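Local atomic coordinates of inorganic polyphosphate/ATP-glucomannokinase (Arthrobacter sp., PDB entry 1WOQ), a protein that catalyses phosphoryl transfer to glucose, and probably mannose, drawing on either inorganic polyphosphate or ATP as the donor. Residues N11-I19 with G27-L37; A55-S66 with L109-P117. All coordinates share one frame; numbering follows the deposited sequence.

Contacts 1 and 2 build two layers of the same sheet-and-helix domain, and their centres lie about 16 Å apart. Contact 1 (11-19 with 27-37) comes first along the chain and closes before contact 2 (55-66 with 109-117) opens; strand 35-44 leads from one to helix 51-66 of the other. That helix bridges the two: it belongs to contact 2 and packs on the sheet of contact 1. Its inner side rests there, with I17 CD1 3.5 Å from V61 CG1 and I15 CD1 3.5 Å from S66 OG, while another side receives helix 106-114. The hairpin thus supports helix 51-66, which in turn carries helix 106-114, consistent with the actin-like ATPase fold to which the ROK family belongs.

Contact 1 of 2, residues N11-I19 with G27-L37; sequences NAPLIGIDI and GIVDLKKGKLL
V29 N donates to L14 O at 2.8 Å, and V29 O takes L14 N in return, which closes a hydrogen-bonded antiparallel pair in the first beta hairpin of the actin-like ATPase fold. Two residues further along, G16 and G27 form the next such pair: G16 N meets G27 O at 3.0 Å in a nearly straight bond (171° at the hydrogen). Between the two lies the non-hydrogen-bonded pair I15 and I28, whose side chains share the face covered by L65 of helix 51-66. On the other face, helix 250-262 packs over L14, V29 and L31; there L14 CD1 reaches L31 CD1 at 4.1 Å.

P13, just before strand 14-19, sets its ring against strand 23-30. Its CB lies 3.7 Å from I28 CG2, the two side chains running side by side, and L37 CD1 comes across at about a right angle.

The chain beyond strand 23-30 is shaped by D30. OD1 accepts K32 N in an Asx turn and also K33 N, OD2 pairs with K33 NZ, and G34 and K35 face D30 in a G1 beta bulge. A water ties this turn to the N-terminal arm, donating to A12 O at 2.8 Å and accepting from L31 N at 2.8 Å.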
ATOM      1  N   ASN A  11      18.883 -10.652  10.251  1.00 44.37           N
ATOM      2  CA  ASN A  11      18.778 -12.080   9.839  1.00 42.87           C
ATOM      3  C   ASN A  11      18.488 -12.229   8.348  1.00 39.95           C
ATOM      4  O   ASN A  11      18.869 -11.379   7.543  1.00 40.09           O
ATOM      5  CB  ASN A  11      17.685 -12.785  10.651  1.00 45.45           C
ATOM      6  CG  ASN A  11      18.152 -13.175  12.041  1.00 47.86           C
ATOM      7  OD1 ASN A  11      19.032 -14.023  12.196  1.00 50.44           O
ATOM      8  ND2 ASN A  11      17.565 -12.557  13.060  1.00 49.26           N
ATOM      9  N   ALA A  12      17.812 -13.315   7.992  1.00 36.08           N
ATOM     10  CA  ALA A  12      17.480 -13.596   6.604  1.00 31.71           C
ATOM     11  C   ALA A  12      16.492 -12.596   6.015  1.00 27.78           C
ATOM     12  O   ALA A  12      15.449 -12.308   6.604  1.00 26.22           O
ATOM     13  CB  ALA A  12      16.918 -15.009   6.482  1.00 32.08           C
ATOM     14  N   PRO A  13      16.815 -12.048   4.836  1.00 25.72           N
ATOM     15  CA  PRO A  13      15.916 -11.084   4.199  1.00 22.17           C
ATOM     16  C   PRO A  13      14.740 -11.820   3.567  1.00 20.53           C
ATOM     17  O   PRO A  13      14.752 -13.049   3.460  1.00 19.52           O
ATOM     18  CB  PRO A  13      16.814 -10.419   3.162  1.00 23.45           C
ATOM     19  CG  PRO A  13      17.705 -11.543   2.739  1.00 25.17           C
ATOM     20  CD  PRO A  13      18.063 -12.192   4.065  1.00 25.00           C
ATOM     21  N   LEU A  14      13.718 -11.071   3.167  1.00 16.57           N
ATOM     22  CA  LEU A  14      12.543 -11.659   2.536  1.00 15.79           C
ATOM     23  C   LEU A  14      12.162 -10.820   1.329  1.00 14.60           C
ATOM     24  O   LEU A  14      12.337  -9.603   1.335  1.00 14.46           O
ATOM     25  CB  LEU A  14      11.365 -11.696   3.514  1.00 18.13           C
ATOM     26  CG  LEU A  14      11.407 -12.696   4.673  1.00 19.64           C
ATOM     27  CD1 LEU A  14      10.210 -12.459   5.582  1.00 21.22           C
ATOM     28  CD2 LEU A  14      11.391 -14.123   4.140  1.00 18.97           C
ATOM     29  N   ILE A  15      11.643 -11.472   0.295  1.00 14.00           N
ATOM     30  CA  ILE A  15      11.224 -10.756  -0.899  1.00 13.67           C
ATOM     31  C   ILE A  15       9.821 -10.201  -0.692  1.00 13.88           C
ATOM     32  O   ILE A  15       8.933 -10.898  -0.200  1.00 13.61           O
ATOM     33  CB  ILE A  15      11.213 -11.681  -2.143  1.00 14.57           C
ATOM     34  CG1 ILE A  15      12.647 -12.073  -2.511  1.00 14.91           C
ATOM     35  CG2 ILE A  15      10.518 -10.975  -3.317  1.00 14.12           C
ATOM     36  CD1 ILE A  15      12.742 -13.133  -3.607  1.00 15.40           C
ATOM     37  N   GLY A  16       9.644  -8.933  -1.052  1.00 13.28           N
ATOM     38  CA  GLY A  16       8.347  -8.286  -0.943  1.00 12.11           C
ATOM     39  C   GLY A  16       7.979  -7.797  -2.332  1.00 12.57           C
ATOM     40  O   GLY A  16       8.838  -7.288  -3.050  1.00 11.99           O
ATOM     41  N   ILE A  17       6.715  -7.953  -2.717  1.00 13.15           N
ATOM     42  CA  ILE A  17       6.243  -7.539  -4.036  1.00 13.79           C
ATOM     43  C   ILE A  17       5.066  -6.582  -3.872  1.00 14.64           C
ATOM     44  O   ILE A  17       4.156  -6.848  -3.093  1.00 14.02           O
ATOM     45  CB  ILE A  17       5.775  -8.766  -4.866  1.00 13.88           C
ATOM     46  CG1 ILE A  17       6.915  -9.783  -4.991  1.00 13.60           C
ATOM     47  CG2 ILE A  17       5.317  -8.322  -6.256  1.00 14.91           C
ATOM     48  CD1 ILE A  17       8.102  -9.291  -5.804  1.00 14.26           C
ATOM     49  N   ASP A  18       5.082  -5.476  -4.613  1.00 15.16           N
ATOM     50  CA  ASP A  18       4.013  -4.482  -4.535  1.00 17.02           C
ATOM     51  C   ASP A  18       3.316  -4.378  -5.893  1.00 17.70           C
ATOM     52  O   ASP A  18       3.922  -3.968  -6.885  1.00 17.69           O
ATOM     53  CB  ASP A  18       4.617  -3.133  -4.107  1.00 18.87           C
ATOM     54  CG  ASP A  18       3.567  -2.076  -3.785  1.00 22.27           C
ATOM     55  OD1 ASP A  18       2.455  -2.419  -3.335  1.00 22.27           O
ATOM     56  OD2 ASP A  18       3.870  -0.880  -3.963  1.00 24.08           O
ATOM     57  N   ILE A  19       2.047  -4.776  -5.935  1.00 17.94           N
ATOM     58  CA  ILE A  19       1.273  -4.731  -7.172  1.00 19.93           C
ATOM     59  C   ILE A  19       0.547  -3.395  -7.267  1.00 22.96           C
ATOM     60  O   ILE A  19      -0.358  -3.109  -6.479  1.00 20.65           O
ATOM     61  CB  ILE A  19       0.240  -5.877  -7.231  1.00 19.62           C
ATOM     62  CG1 ILE A  19       0.963  -7.228  -7.221  1.00 20.25           C
ATOM     63  CG2 ILE A  19      -0.622  -5.736  -8.484  1.00 22.01           C
ATOM     64  CD1 ILE A  19       0.040  -8.433  -7.142  1.00 19.14           C
ATOM     65  N   GLY A  27      11.478  -6.125  -4.103  1.00 15.88           N
ATOM     66  CA  GLY A  27      12.786  -5.873  -3.540  1.00 15.23           C
ATOM     67  C   GLY A  27      13.090  -6.909  -2.483  1.00 16.77           C
ATOM     68  O   GLY A  27      12.183  -7.564  -1.969  1.00 13.66           O
ATOM     69  N   ILE A  28      14.372  -7.075  -2.181  1.00 15.13           N
ATOM     70  CA  ILE A  28      14.809  -8.009  -1.156  1.00 15.80           C
ATOM     71  C   ILE A  28      14.889  -7.132   0.085  1.00 15.52           C
ATOM     72  O   ILE A  28      15.650  -6.166   0.124  1.00 15.90           O
ATOM     73  CB  ILE A  28      16.186  -8.609  -1.517  1.00 15.86           C
ATOM     74  CG1 ILE A  28      16.034  -9.478  -2.772  1.00 16.54           C
ATOM     75  CG2 ILE A  28      16.732  -9.435  -0.357  1.00 14.68           C
ATOM     76  CD1 ILE A  28      17.349  -9.921  -3.391  1.00 17.74           C
ATOM     77  N   VAL A  29      14.078  -7.460   1.084  1.00 16.33           N
ATOM     78  CA  VAL A  29      14.002  -6.657   2.294  1.00 17.66           C
ATOM     79  C   VAL A  29      14.763  -7.181   3.500  1.00 18.58           C
ATOM     80  O   VAL A  29      14.626  -8.342   3.888  1.00 17.49           O
ATOM     81  CB  VAL A  29      12.525  -6.458   2.710  1.00 17.21           C
ATOM     82  CG1 VAL A  29      12.428  -5.519   3.907  1.00 18.37           C
ATOM     83  CG2 VAL A  29      11.725  -5.902   1.535  1.00 17.36           C
ATOM     84  N   ASP A  30      15.569  -6.298   4.080  1.00 21.18           N
ATOM     85  CA  ASP A  30      16.337  -6.599   5.281  1.00 24.14           C
ATOM     86  C   ASP A  30      15.452  -6.056   6.401  1.00 24.00           C
ATOM     87  O   ASP A  30      15.377  -4.844   6.601  1.00 24.71           O
ATOM     88  CB  ASP A  30      17.666  -5.844   5.265  1.00 27.56           C
ATOM     89  CG  ASP A  30      18.497  -6.099   6.508  1.00 31.07           C
ATOM     90  OD1 ASP A  30      17.926  -6.095   7.619  1.00 33.14           O
ATOM     91  OD2 ASP A  30      19.721  -6.294   6.376  1.00 34.14           O
ATOM     92  N   LEU A  31      14.772  -6.947   7.114  1.00 24.13           N
ATOM     93  CA  LEU A  31      13.871  -6.526   8.177  1.00 25.98           C
ATOM     94  C   LEU A  31      14.563  -5.898   9.382  1.00 28.46           C
ATOM     95  O   LEU A  31      13.910  -5.304  10.239  1.00 27.57           O
ATOM     96  CB  LEU A  31      12.989  -7.698   8.614  1.00 26.64           C
ATOM     97  CG  LEU A  31      11.917  -8.067   7.575  1.00 29.04           C
ATOM     98  CD1 LEU A  31      11.097  -9.251   8.053  1.00 30.12           C
ATOM     99  CD2 LEU A  31      11.016  -6.865   7.332  1.00 29.16           C
ATOM    100  N   LYS A  32      15.884  -6.013   9.441  1.00 30.32           N
ATOM    101  CA  LYS A  32      16.626  -5.422  10.545  1.00 33.18           C
ATOM    102  C   LYS A  32      16.750  -3.913  10.361  1.00 33.81           C
ATOM    103  O   LYS A  32      16.745  -3.162  11.336  1.00 34.79           O
ATOM    104  CB  LYS A  32      18.015  -6.055  10.651  1.00 35.74           C
ATOM    105  CG  LYS A  32      18.072  -7.268  11.570  1.00 40.13           C
ATOM    106  CD  LYS A  32      17.030  -8.315  11.207  1.00 43.18           C
ATOM    107  CE  LYS A  32      17.011  -9.448  12.226  1.00 45.22           C
ATOM    108  NZ  LYS A  32      15.981 -10.475  11.897  1.00 46.79           N
ATOM    109  N   LYS A  33      16.852  -3.468   9.112  1.00 33.31           N
ATOM    110  CA  LYS A  33      16.977  -2.041   8.828  1.00 33.81           C
ATOM    111  C   LYS A  33      15.718  -1.456   8.201  1.00 33.43           C
ATOM    112  O   LYS A  33      15.548  -0.239   8.157  1.00 33.03           O
ATOM    113  CB  LYS A  33      18.163  -1.776   7.894  1.00 35.57           C
ATOM    114  CG  LYS A  33      19.519  -2.216   8.425  1.00 37.81           C
ATOM    115  CD  LYS A  33      19.695  -3.723   8.329  1.00 39.21           C
ATOM    116  CE  LYS A  33      21.103  -4.145   8.716  1.00 40.25           C
ATOM    117  NZ  LYS A  33      21.308  -5.611   8.548  1.00 39.07           N
ATOM    118  N   GLY A  34      14.836  -2.321   7.712  1.00 32.77           N
ATOM    119  CA  GLY A  34      13.619  -1.840   7.085  1.00 31.77           C
ATOM    120  C   GLY A  34      13.913  -1.242   5.724  1.00 31.99           C
ATOM    121  O   GLY A  34      13.195  -0.358   5.248  1.00 32.83           O
ATOM    122  N   LYS A  35      14.979  -1.724   5.095  1.00 30.21           N
ATOM    123  CA  LYS A  35      15.371  -1.242   3.780  1.00 29.74           C
ATOM    124  C   LYS A  35      15.638  -2.403   2.833  1.00 27.43           C
ATOM    125  O   LYS A  35      15.718  -3.555   3.253  1.00 26.34           O
ATOM    126  CB  LYS A  35      16.622  -0.364   3.879  1.00 32.88           C
ATOM    127  CG  LYS A  35      16.402   0.945   4.620  1.00 36.56           C
ATOM    128  CD  LYS A  35      17.616   1.854   4.512  1.00 40.36           C
ATOM    129  CE  LYS A  35      17.376   3.175   5.226  1.00 42.01           C
ATOM    130  NZ  LYS A  35      17.097   2.972   6.673  1.00 44.01           N
ATOM    131  N   LEU A  36      15.778  -2.086   1.552  1.00 25.77           N
ATOM    132  CA  LEU A  36      16.036  -3.098   0.538  1.00 24.82           C
ATOM    133  C   LEU A  36      17.518  -3.360   0.343  1.00 25.48           C
ATOM    134  O   LEU A  36      18.345  -2.459   0.493  1.00 26.06           O
ATOM    135  CB  LEU A  36      15.450  -2.665  -0.809  1.00 23.12           C
ATOM    136  CG  LEU A  36      13.960  -2.864  -1.079  1.00 22.79           C
ATOM    137  CD1 LEU A  36      13.131  -2.241   0.023  1.00 24.90           C
ATOM    138  CD2 LEU A  36      13.623  -2.244  -2.428  1.00 23.87           C
ATOM    139  N   LEU A  37      17.842  -4.605   0.014  1.00 24.44           N
ATOM    140  CA  LEU A  37      19.215  -4.988  -0.269  1.00 24.66           C
ATOM    141  C   LEU A  37      19.298  -4.882  -1.783  1.00 25.93           C
ATOM    142  O   LEU A  37      18.577  -5.584  -2.499  1.00 25.73           O
ATOM    143  CB  LEU A  37      19.489  -6.426   0.174  1.00 24.92           C
ATOM    144  CG  LEU A  37      19.364  -6.690   1.674  1.00 26.57           C
ATOM    145  CD1 LEU A  37      19.751  -8.128   1.972  1.00 27.05           C
ATOM    146  CD2 LEU A  37      20.261  -5.722   2.443  1.00 27.22           C
TER
HETATM  147  O   HOH W   1      15.584  -9.603   7.439  1.00 28.47           O

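Contact 2 of 2, residues A55-S66 with L109-P117; sequences AEAVALVVAELS and LLTARLGRP
Two helices of the N-terminal part of this ROK-family kinase, 51-66 and 106-114, pack against each other here, with helix 51-66 also lying on the sheet through V61, V62 and L65. Their segments 55-66 and 109-114 cross at -52° with axes 9.6 Å apart, and A55 and A59 lie where the two helices meet, facing L110 and L114.

L114 fills the middle of the interface. Its CD2 presses on A59 CA at 3.4 Å, tighter than an ordinary carbon contact, and both its methyls meet V62, the two side chains tip to tip. V58 lies across L114 at about a right angle, while L110 CD2 settles over A55, 4.1 Å from A55 CB.

At one end R113 grips E56 side-on with two nitrogens: NE donates to OE2 at 2.8 Å and NH2 to OE1 at 3.0 Å. Both oxygens lie close to the guanidinium plane, yet the carboxylate is turned 42° against it. R113 reaches this place because CG stands opposite the backbone N (chi1 -179°) and the chain then bends at chi2, which lays one guanidinium face over A59 CB.

Past the helix, where G115 adopts positive phi, R116 brings NH1 to S66 OG at 2.9 Å. S66 OG in turn donates to V62 O at 2.6 Å, on the opposite face of that carbonyl from S66 N. R116 NE is held by S76 O.

The relay from R116 NH1 through S66 OG to V62 O is directional, so the arginine's positive charge would be expected to polarise the serine hydroxyl and strengthen its hold on V62 O, while the E56 carboxylate probably offsets much of the charge of R113.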
ATOM      1  N   ALA A  55      -0.084 -12.809 -12.397  1.00 15.20           N
ATOM      2  CA  ALA A  55       0.697 -13.912 -11.836  1.00 16.60           C
ATOM      3  C   ALA A  55       2.011 -14.064 -12.596  1.00 16.58           C
ATOM      4  O   ALA A  55       3.064 -14.287 -11.996  1.00 15.05           O
ATOM      5  CB  ALA A  55      -0.101 -15.210 -11.903  1.00 15.40           C
ATOM      6  N   GLU A  56       1.949 -13.951 -13.918  1.00 15.25           N
ATOM      7  CA  GLU A  56       3.151 -14.066 -14.734  1.00 16.04           C
ATOM      8  C   GLU A  56       4.141 -12.947 -14.426  1.00 14.67           C
ATOM      9  O   GLU A  56       5.342 -13.188 -14.314  1.00 14.98           O
ATOM     10  CB  GLU A  56       2.791 -14.043 -16.221  1.00 17.95           C
ATOM     11  CG  GLU A  56       2.089 -15.302 -16.710  1.00 22.69           C
ATOM     12  CD  GLU A  56       2.883 -16.564 -16.418  1.00 26.13           C
ATOM     13  OE1 GLU A  56       4.097 -16.586 -16.718  1.00 26.85           O
ATOM     14  OE2 GLU A  56       2.292 -17.536 -15.893  1.00 26.44           O
ATOM     15  N   ALA A  57       3.637 -11.724 -14.282  1.00 14.84           N
ATOM     16  CA  ALA A  57       4.492 -10.570 -13.986  1.00 14.94           C
ATOM     17  C   ALA A  57       5.164 -10.720 -12.620  1.00 14.74           C
ATOM     18  O   ALA A  57       6.349 -10.422 -12.458  1.00 13.04           O
ATOM     19  CB  ALA A  57       3.673  -9.281 -14.029  1.00 14.36           C
ATOM     20  N   VAL A  58       4.401 -11.175 -11.633  1.00 14.28           N
ATOM     21  CA  VAL A  58       4.957 -11.367 -10.301  1.00 13.73           C
ATOM     22  C   VAL A  58       6.058 -12.420 -10.358  1.00 13.79           C
ATOM     23  O   VAL A  58       7.116 -12.259  -9.749  1.00 13.23           O
ATOM     24  CB  VAL A  58       3.861 -11.795  -9.303  1.00 13.36           C
ATOM     25  CG1 VAL A  58       4.487 -12.200  -7.970  1.00 14.57           C
ATOM     26  CG2 VAL A  58       2.891 -10.639  -9.096  1.00 13.79           C
ATOM     27  N   ALA A  59       5.816 -13.492 -11.107  1.00 14.20           N
ATOM     28  CA  ALA A  59       6.807 -14.550 -11.244  1.00 13.84           C
ATOM     29  C   ALA A  59       8.121 -14.006 -11.797  1.00 14.25           C
ATOM     30  O   ALA A  59       9.196 -14.384 -11.335  1.00 12.74           O
ATOM     31  CB  ALA A  59       6.279 -15.654 -12.149  1.00 13.43           C
ATOM     32  N   LEU A  60       8.038 -13.115 -12.783  1.00 13.84           N
ATOM     33  CA  LEU A  60       9.246 -12.544 -13.371  1.00 13.15           C
ATOM     34  C   LEU A  60      10.014 -11.699 -12.362  1.00 13.70           C
ATOM     35  O   LEU A  60      11.242 -11.765 -12.306  1.00 13.24           O
ATOM     36  CB  LEU A  60       8.903 -11.694 -14.600  1.00 14.10           C
ATOM     37  CG  LEU A  60       8.401 -12.472 -15.819  1.00 17.84           C
ATOM     38  CD1 LEU A  60       7.871 -11.506 -16.859  1.00 17.76           C
ATOM     39  CD2 LEU A  60       9.533 -13.320 -16.390  1.00 18.74           C
ATOM     40  N   VAL A  61       9.303 -10.903 -11.568  1.00 12.74           N
ATOM     41  CA  VAL A  61       9.979 -10.072 -10.574  1.00 12.61           C
ATOM     42  C   VAL A  61      10.662 -10.954  -9.531  1.00 12.32           C
ATOM     43  O   VAL A  61      11.826 -10.739  -9.185  1.00 12.89           O
ATOM     44  CB  VAL A  61       9.001  -9.111  -9.858  1.00 12.52           C
ATOM     45  CG1 VAL A  61       9.747  -8.311  -8.786  1.00 12.84           C
ATOM     46  CG2 VAL A  61       8.369  -8.160 -10.868  1.00 12.34           C
ATOM     47  N   VAL A  62       9.936 -11.947  -9.027  1.00 13.73           N
ATOM     48  CA  VAL A  62      10.492 -12.851  -8.028  1.00 13.97           C
ATOM     49  C   VAL A  62      11.677 -13.632  -8.589  1.00 14.38           C
ATOM     50  O   VAL A  62      12.670 -13.846  -7.895  1.00 15.25           O
ATOM     51  CB  VAL A  62       9.418 -13.842  -7.518  1.00 12.36           C
ATOM     52  CG1 VAL A  62      10.065 -14.927  -6.658  1.00 15.04           C
ATOM     53  CG2 VAL A  62       8.370 -13.090  -6.703  1.00 13.74           C
ATOM     54  N   ALA A  63      11.577 -14.050  -9.846  1.00 14.29           N
ATOM     55  CA  ALA A  63      12.658 -14.800 -10.472  1.00 16.32           C
ATOM     56  C   ALA A  63      13.927 -13.956 -10.522  1.00 15.67           C
ATOM     57  O   ALA A  63      15.018 -14.445 -10.238  1.00 17.01           O
ATOM     58  CB  ALA A  63      12.259 -15.229 -11.878  1.00 16.00           C
ATOM     59  N   GLU A  64      13.777 -12.687 -10.889  1.00 15.00           N
ATOM     60  CA  GLU A  64      14.913 -11.773 -10.970  1.00 15.31           C
ATOM     61  C   GLU A  64      15.593 -11.602  -9.616  1.00 15.18           C
ATOM     62  O   GLU A  64      16.812 -11.747  -9.502  1.00 15.04           O
ATOM     63  CB  GLU A  64      14.446 -10.408 -11.492  1.00 15.46           C
ATOM     64  CG  GLU A  64      15.415  -9.245 -11.275  1.00 17.67           C
ATOM     65  CD  GLU A  64      16.737  -9.397 -12.008  1.00 19.76           C
ATOM     66  OE1 GLU A  64      16.780 -10.081 -13.051  1.00 20.82           O
ATOM     67  OE2 GLU A  64      17.734  -8.809 -11.547  1.00 20.85           O
ATOM     68  N   LEU A  65      14.801 -11.298  -8.591  1.00 14.33           N
ATOM     69  CA  LEU A  65      15.337 -11.092  -7.248  1.00 13.82           C
ATOM     70  C   LEU A  65      15.939 -12.355  -6.650  1.00 14.64           C
ATOM     71  O   LEU A  65      16.956 -12.292  -5.961  1.00 16.21           O
ATOM     72  CB  LEU A  65      14.238 -10.554  -6.320  1.00 13.60           C
ATOM     73  CG  LEU A  65      13.645  -9.199  -6.727  1.00 12.78           C
ATOM     74  CD1 LEU A  65      12.473  -8.855  -5.811  1.00 13.69           C
ATOM     75  CD2 LEU A  65      14.714  -8.116  -6.658  1.00 14.72           C
ATOM     76  N   SER A  66      15.318 -13.500  -6.916  1.00 14.84           N
ATOM     77  CA  SER A  66      15.803 -14.770  -6.384  1.00 16.93           C
ATOM     78  C   SER A  66      17.144 -15.184  -6.984  1.00 18.86           C
ATOM     79  O   SER A  66      17.857 -16.011  -6.412  1.00 19.55           O
ATOM     80  CB  SER A  66      14.776 -15.878  -6.636  1.00 17.45           C
ATOM     81  OG  SER A  66      13.522 -15.559  -6.064  1.00 22.29           O
ATOM     82  N   LEU A 109      -3.187 -18.806  -5.997  1.00 15.44           N
ATOM     83  CA  LEU A 109      -2.776 -18.468  -7.357  1.00 15.98           C
ATOM     84  C   LEU A 109      -1.274 -18.217  -7.458  1.00 16.71           C
ATOM     85  O   LEU A 109      -0.589 -18.790  -8.309  1.00 15.96           O
ATOM     86  CB  LEU A 109      -3.510 -17.210  -7.828  1.00 16.98           C
ATOM     87  CG  LEU A 109      -3.083 -16.638  -9.187  1.00 19.09           C
ATOM     88  CD1 LEU A 109      -3.679 -17.491 -10.296  1.00 20.28           C
ATOM     89  CD2 LEU A 109      -3.550 -15.192  -9.319  1.00 18.03           C
ATOM     90  N   LEU A 110      -0.764 -17.351  -6.590  1.00 15.20           N
ATOM     91  CA  LEU A 110       0.651 -17.009  -6.631  1.00 16.33           C
ATOM     92  C   LEU A 110       1.566 -18.090  -6.070  1.00 15.50           C
ATOM     93  O   LEU A 110       2.679 -18.279  -6.565  1.00 16.73           O
ATOM     94  CB  LEU A 110       0.883 -15.672  -5.915  1.00 15.54           C
ATOM     95  CG  LEU A 110       0.153 -14.475  -6.547  1.00 16.84           C
ATOM     96  CD1 LEU A 110       0.470 -13.196  -5.768  1.00 14.47           C
ATOM     97  CD2 LEU A 110       0.581 -14.314  -8.007  1.00 17.49           C
ATOM     98  N   THR A 111       1.110 -18.811  -5.051  1.00 14.52           N
ATOM     99  CA  THR A 111       1.934 -19.873  -4.484  1.00 14.84           C
ATOM    100  C   THR A 111       2.156 -20.950  -5.547  1.00 16.51           C
ATOM    101  O   THR A 111       3.259 -21.473  -5.692  1.00 17.18           O
ATOM    102  CB  THR A 111       1.266 -20.505  -3.241  1.00 15.70           C
ATOM    103  OG1 THR A 111       1.152 -19.517  -2.208  1.00 14.36           O
ATOM    104  CG2 THR A 111       2.098 -21.676  -2.716  1.00 16.86           C
ATOM    105  N   ALA A 112       1.103 -21.260  -6.296  1.00 15.13           N
ATOM    106  CA  ALA A 112       1.175 -22.272  -7.349  1.00 17.61           C
ATOM    107  C   ALA A 112       2.099 -21.837  -8.481  1.00 18.56           C
ATOM    108  O   ALA A 112       2.875 -22.637  -9.004  1.00 18.20           O
ATOM    109  CB  ALA A 112      -0.219 -22.551  -7.895  1.00 17.92           C
ATOM    110  N   ARG A 113       2.014 -20.566  -8.856  1.00 17.50           N
ATOM    111  CA  ARG A 113       2.847 -20.054  -9.938  1.00 19.38           C
ATOM    112  C   ARG A 113       4.314 -19.884  -9.555  1.00 19.89           C
ATOM    113  O   ARG A 113       5.206 -20.179 -10.354  1.00 19.81           O
ATOM    114  CB  ARG A 113       2.300 -18.717 -10.446  1.00 19.46           C
ATOM    115  CG  ARG A 113       3.109 -18.134 -11.610  1.00 21.07           C
ATOM    116  CD  ARG A 113       3.072 -19.061 -12.825  1.00 23.51           C
ATOM    117  NE  ARG A 113       3.925 -18.597 -13.921  1.00 24.16           N
ATOM    118  CZ  ARG A 113       5.251 -18.716 -13.952  1.00 24.67           C
ATOM    119  NH1 ARG A 113       5.901 -19.289 -12.947  1.00 24.34           N
ATOM    120  NH2 ARG A 113       5.934 -18.256 -14.993  1.00 25.66           N
ATOM    121  N   LEU A 114       4.570 -19.414  -8.337  1.00 18.76           N
ATOM    122  CA  LEU A 114       5.944 -19.192  -7.885  1.00 20.40           C
ATOM    123  C   LEU A 114       6.662 -20.421  -7.340  1.00 21.38           C
ATOM    124  O   LEU A 114       7.895 -20.439  -7.259  1.00 22.04           O
ATOM    125  CB  LEU A 114       5.980 -18.090  -6.821  1.00 20.27           C
ATOM    126  CG  LEU A 114       5.642 -16.665  -7.266  1.00 23.17           C
ATOM    127  CD1 LEU A 114       5.696 -15.727  -6.070  1.00 20.64           C
ATOM    128  CD2 LEU A 114       6.624 -16.215  -8.320  1.00 23.64           C
ATOM    129  N   GLY A 115       5.905 -21.438  -6.949  1.00 20.87           N
ATOM    130  CA  GLY A 115       6.530 -22.637  -6.414  1.00 20.50           C
ATOM    131  C   GLY A 115       7.084 -22.443  -5.015  1.00 20.10           C
ATOM    132  O   GLY A 115       8.021 -23.123  -4.605  1.00 20.21           O
ATOM    133  N   ARG A 116       6.504 -21.500  -4.281  1.00 18.65           N
ATOM    134  CA  ARG A 116       6.916 -21.212  -2.912  1.00 18.84           C
ATOM    135  C   ARG A 116       5.741 -20.504  -2.248  1.00 17.53           C
ATOM    136  O   ARG A 116       4.892 -19.940  -2.934  1.00 17.68           O
ATOM    137  CB  ARG A 116       8.155 -20.306  -2.906  1.00 18.97           C
ATOM    138  CG  ARG A 116       7.916 -18.935  -3.526  1.00 18.89           C
ATOM    139  CD  ARG A 116       9.202 -18.325  -4.075  1.00 17.96           C
ATOM    140  NE  ARG A 116      10.167 -17.960  -3.041  1.00 16.88           N
ATOM    141  CZ  ARG A 116      11.363 -17.443  -3.304  1.00 16.77           C
ATOM    142  NH1 ARG A 116      11.733 -17.240  -4.563  1.00 16.13           N
ATOM    143  NH2 ARG A 116      12.182 -17.109  -2.318  1.00 15.49           N
ATOM    144  N   PRO A 117       5.671 -20.529  -0.909  1.00 19.16           N
ATOM    145  CA  PRO A 117       4.550 -19.858  -0.242  1.00 19.74           C
ATOM    146  C   PRO A 117       4.476 -18.355  -0.508  1.00 18.69           C
ATOM    147  O   PRO A 117       5.484 -17.654  -0.477  1.00 17.77           O
ATOM    148  CB  PRO A 117       4.776 -20.184   1.234  1.00 20.14           C
ATOM    149  CG  PRO A 117       6.258 -20.410   1.321  1.00 26.27           C
ATOM    150  CD  PRO A 117       6.553 -21.185   0.070  1.00 20.10           C
TER